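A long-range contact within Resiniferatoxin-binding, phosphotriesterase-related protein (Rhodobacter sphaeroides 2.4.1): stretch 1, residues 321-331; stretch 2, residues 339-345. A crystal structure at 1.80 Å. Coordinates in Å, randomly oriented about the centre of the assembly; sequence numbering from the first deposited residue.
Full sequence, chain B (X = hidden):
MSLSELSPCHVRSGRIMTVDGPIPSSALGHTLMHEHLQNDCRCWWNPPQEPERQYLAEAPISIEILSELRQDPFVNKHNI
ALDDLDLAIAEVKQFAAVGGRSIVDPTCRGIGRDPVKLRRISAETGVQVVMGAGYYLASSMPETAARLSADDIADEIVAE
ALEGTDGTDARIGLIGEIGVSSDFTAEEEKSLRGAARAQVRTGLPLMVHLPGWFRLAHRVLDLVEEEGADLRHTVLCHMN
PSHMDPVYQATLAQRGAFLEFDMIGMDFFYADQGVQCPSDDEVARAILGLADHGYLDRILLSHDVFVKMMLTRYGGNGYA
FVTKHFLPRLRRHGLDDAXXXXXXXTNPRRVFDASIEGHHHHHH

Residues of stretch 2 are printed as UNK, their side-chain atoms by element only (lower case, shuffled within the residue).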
# COMPACT_ATOMS: atom_id res chain seq x y z
N PHE B 321 14.36 -25.62 -12.58
CA PHE B 321 14.30 -24.17 -12.45
C PHE B 321 14.13 -23.68 -11.01
O PHE B 321 14.85 -22.80 -10.55
CB PHE B 321 13.17 -23.62 -13.33
CG PHE B 321 13.12 -22.13 -13.40
CD1 PHE B 321 14.01 -21.43 -14.21
CD2 PHE B 321 12.20 -21.42 -12.64
CE1 PHE B 321 13.98 -20.04 -14.26
CE2 PHE B 321 12.16 -20.03 -12.68
CZ PHE B 321 13.05 -19.34 -13.50
N VAL B 322 13.18 -24.25 -10.28
CA VAL B 322 12.96 -23.84 -8.90
C VAL B 322 14.25 -23.95 -8.11
O VAL B 322 14.66 -23.00 -7.43
CB VAL B 322 11.87 -24.70 -8.24
CG1 VAL B 322 11.89 -24.52 -6.72
CG2 VAL B 322 10.50 -24.29 -8.77
N THR B 323 14.91 -25.09 -8.22
CA THR B 323 16.16 -25.36 -7.51
C THR B 323 17.35 -24.51 -7.93
O THR B 323 18.08 -23.99 -7.09
CB THR B 323 16.59 -26.83 -7.67
OG1 THR B 323 15.54 -27.70 -7.22
CG2 THR B 323 17.84 -27.10 -6.85
N LYS B 324 17.53 -24.38 -9.24
CA LYS B 324 18.67 -23.64 -9.77
C LYS B 324 18.50 -22.12 -9.83
O LYS B 324 19.46 -21.38 -9.65
CB LYS B 324 19.00 -24.16 -11.17
CG LYS B 324 20.37 -23.75 -11.69
CD LYS B 324 20.49 -23.97 -13.19
CE LYS B 324 20.16 -25.39 -13.60
NZ LYS B 324 20.29 -25.55 -15.08
N HIS B 325 17.28 -21.66 -10.05
CA HIS B 325 17.07 -20.23 -10.18
C HIS B 325 16.18 -19.55 -9.15
O HIS B 325 16.49 -18.44 -8.71
CB HIS B 325 16.59 -19.94 -11.60
CG HIS B 325 17.56 -20.38 -12.66
ND1 HIS B 325 18.73 -19.70 -12.92
CD2 HIS B 325 17.55 -21.44 -13.50
CE1 HIS B 325 19.40 -20.32 -13.88
NE2 HIS B 325 18.70 -21.38 -14.24
N PHE B 326 15.09 -20.18 -8.75
CA PHE B 326 14.21 -19.54 -7.78
C PHE B 326 14.80 -19.49 -6.37
O PHE B 326 14.70 -18.46 -5.70
CB PHE B 326 12.83 -20.19 -7.76
CG PHE B 326 11.80 -19.39 -6.99
CD1 PHE B 326 11.48 -18.09 -7.37
CD2 PHE B 326 11.16 -19.94 -5.88
CE1 PHE B 326 10.53 -17.35 -6.65
CE2 PHE B 326 10.23 -19.21 -5.15
CZ PHE B 326 9.91 -17.91 -5.53
N LEU B 327 15.42 -20.58 -5.91
CA LEU B 327 16.00 -20.57 -4.56
C LEU B 327 16.95 -19.37 -4.43
O LEU B 327 16.87 -18.61 -3.47
CB LEU B 327 16.70 -21.90 -4.26
CG LEU B 327 15.78 -23.14 -4.33
CD1 LEU B 327 16.52 -24.37 -3.82
CD2 LEU B 327 14.52 -22.91 -3.49
N PRO B 328 17.85 -19.18 -5.41
CA PRO B 328 18.77 -18.04 -5.34
C PRO B 328 18.01 -16.70 -5.28
O PRO B 328 18.45 -15.75 -4.62
CB PRO B 328 19.60 -18.18 -6.61
CG PRO B 328 19.65 -19.67 -6.81
CD PRO B 328 18.22 -20.08 -6.52
N ARG B 329 16.86 -16.63 -5.95
CA ARG B 329 16.04 -15.41 -5.95
C ARG B 329 15.48 -15.19 -4.54
O ARG B 329 15.46 -14.07 -4.04
CB ARG B 329 14.89 -15.55 -6.95
CG ARG B 329 13.99 -14.31 -7.08
CD ARG B 329 12.81 -14.58 -8.01
NE ARG B 329 13.23 -14.81 -9.40
CZ ARG B 329 13.59 -13.86 -10.25
NH1 ARG B 329 13.59 -12.58 -9.87
NH2 ARG B 329 13.97 -14.17 -11.48
N LEU B 330 15.03 -16.27 -3.90
CA LEU B 330 14.49 -16.19 -2.55
C LEU B 330 15.59 -15.73 -1.60
O LEU B 330 15.32 -15.07 -0.60
CB LEU B 330 13.97 -17.56 -2.09
CG LEU B 330 12.64 -18.05 -2.65
CD1 LEU B 330 12.32 -19.42 -2.08
CD2 LEU B 330 11.55 -17.06 -2.31
N ARG B 331 16.83 -16.09 -1.92
CA ARG B 331 17.94 -15.69 -1.08
C ARG B 331 18.15 -14.18 -1.27
O ARG B 331 18.35 -13.46 -0.29
CB ARG B 331 19.20 -16.47 -1.47
CG ARG B 331 20.25 -16.49 -0.38
CD ARG B 331 21.46 -17.31 -0.82
NE ARG B 331 22.45 -17.43 0.24
CZ ARG B 331 22.33 -18.22 1.31
NH1 ARG B 331 21.25 -18.98 1.47
NH2 ARG B 331 23.29 -18.25 2.22
N UNK B 339 15.97 -21.74 5.54
CA UNK B 339 14.62 -21.54 5.03
C UNK B 339 14.45 -22.26 3.69
O UNK B 339 13.39 -22.83 3.41
c UNK B 339 14.35 -20.05 4.87
N UNK B 340 15.49 -22.24 2.86
CA UNK B 340 15.43 -22.90 1.56
C UNK B 340 15.35 -24.41 1.76
O UNK B 340 14.66 -25.10 1.01
c UNK B 340 16.90 -21.05 0.50
c UNK B 340 16.65 -22.55 0.72
c UNK B 340 15.68 -20.41 -0.16
c UNK B 340 18.14 -20.87 -0.38
N UNK B 341 16.05 -24.90 2.77
CA UNK B 341 16.06 -26.32 3.10
C UNK B 341 14.66 -26.70 3.57
O UNK B 341 14.15 -27.77 3.22
c UNK B 341 17.62 -29.00 3.66
o UNK B 341 17.04 -30.10 3.59
c UNK B 341 17.17 -28.01 4.71
c UNK B 341 17.09 -26.58 4.21
o UNK B 341 18.57 -28.69 2.91
N UNK B 342 14.05 -25.82 4.36
CA UNK B 342 12.70 -26.04 4.88
C UNK B 342 11.67 -26.13 3.75
O UNK B 342 10.78 -26.98 3.76
c UNK B 342 10.83 -25.02 6.25
o UNK B 342 13.12 -24.94 7.02
c UNK B 342 12.29 -24.90 5.85
N UNK B 343 11.82 -25.26 2.77
CA UNK B 343 10.91 -25.22 1.63
C UNK B 343 10.98 -26.44 0.72
O UNK B 343 9.94 -26.96 0.32
c UNK B 343 11.16 -23.95 0.81
c UNK B 343 9.34 -22.54 1.74
c UNK B 343 11.33 -21.45 0.72
c UNK B 343 10.83 -22.64 1.52
N UNK B 344 12.18 -26.91 0.42
CA UNK B 344 12.36 -28.04 -0.50
C UNK B 344 12.46 -29.43 0.10
O UNK B 344 12.37 -30.42 -0.63
c UNK B 344 13.59 -27.82 -1.37
c UNK B 344 13.55 -26.53 -2.18
se UNK B 344 11.95 -26.33 -3.27
c UNK B 344 12.33 -27.75 -4.54
N UNK B 345 12.65 -29.52 1.42
CA UNK B 345 12.79 -30.83 2.05
C UNK B 345 11.85 -31.01 3.23
O UNK B 345 10.99 -31.89 3.23
c UNK B 345 14.34 -32.42 3.24
c UNK B 345 14.24 -31.07 2.55
c UNK B 345 15.22 -31.00 1.39

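Position 339 carries a single side-chain carbon. It makes no contact with stretch 1: its CB comes no nearer than 7.3 Å, to CD1 of Leu330. One carbon and nothing beyond it means alanine, Ala339.

Position 340 has four side-chain carbons, forked at the second. No heteroatom is present. The fork reaches stretch 1 at three residues: Leu327, Leu330 and Arg331. A four-carbon chain forked at its second carbon is leucine, Leu340. Its CD2 lies 3.8 Å from CB of Leu330 and 4.0 Å from the backbone O of Leu327. Its CD1 lies 4.3 Å from CB of Leu327. CD1 also sits at the edge of the Arg331 guanidinium, near its plane, 4.1 Å from NH1 of Arg331.

Position 341 has three carbons in a row, the third carrying two oxygens. This is a carboxylate on a two-carbon spacer, so the residue is glutamate, Glu341. Its CA-to-CB bond points away from stretch 1, and the side chain is exposed.

Position 342 has one carbon that carries one oxygen and one carbon. Branching at CB with a hydroxyl identifies threonine, Thr342. It is out of reach of stretch 1.

Position 343 again has four carbons forked at the second. It touches stretch 1 at Leu330. The residue is leucine, Leu343, and its CD1 is 3.6 Å from CD1 of Leu330.

Position 344 has an unbranched chain of two carbons, a selenium and a terminal carbon. It touches Val322, Thr323 and Leu327. Selenium in this place marks selenomethionine, Met344. Its SE lies 3.9 Å from CG1 of Val322, and its CG lies 4.0 Å from CD2 of Leu327. Its CE comes within 4.2 Å of OG1 of Thr323. All three chi angles are m, so the chain is folded rather than extended.

Position 345 has one carbon carrying two more. This is valine, Val345. It makes no contact with stretch 1.

The contact is a helix pair held by apolar packing. The axes run at 139° and come no closer than 10.8 Å. That spacing leaves room for side chains between them. Leu340, Leu343 and Met344 all point toward stretch 1, where Val322, Leu327 and Leu330 point back. Leu327 meets both Leu340 and Met344, and its CA is 6.6 Å from CA of Leu340. No hydrogen bond crosses between the stretches. Backbone hydrogen bonds hold each helix internally, such as Met344 N to Leu340 O at 3.1 Å. The two stretches together bury 348 Å².

Stretch 2 (339-345) ALETLMV
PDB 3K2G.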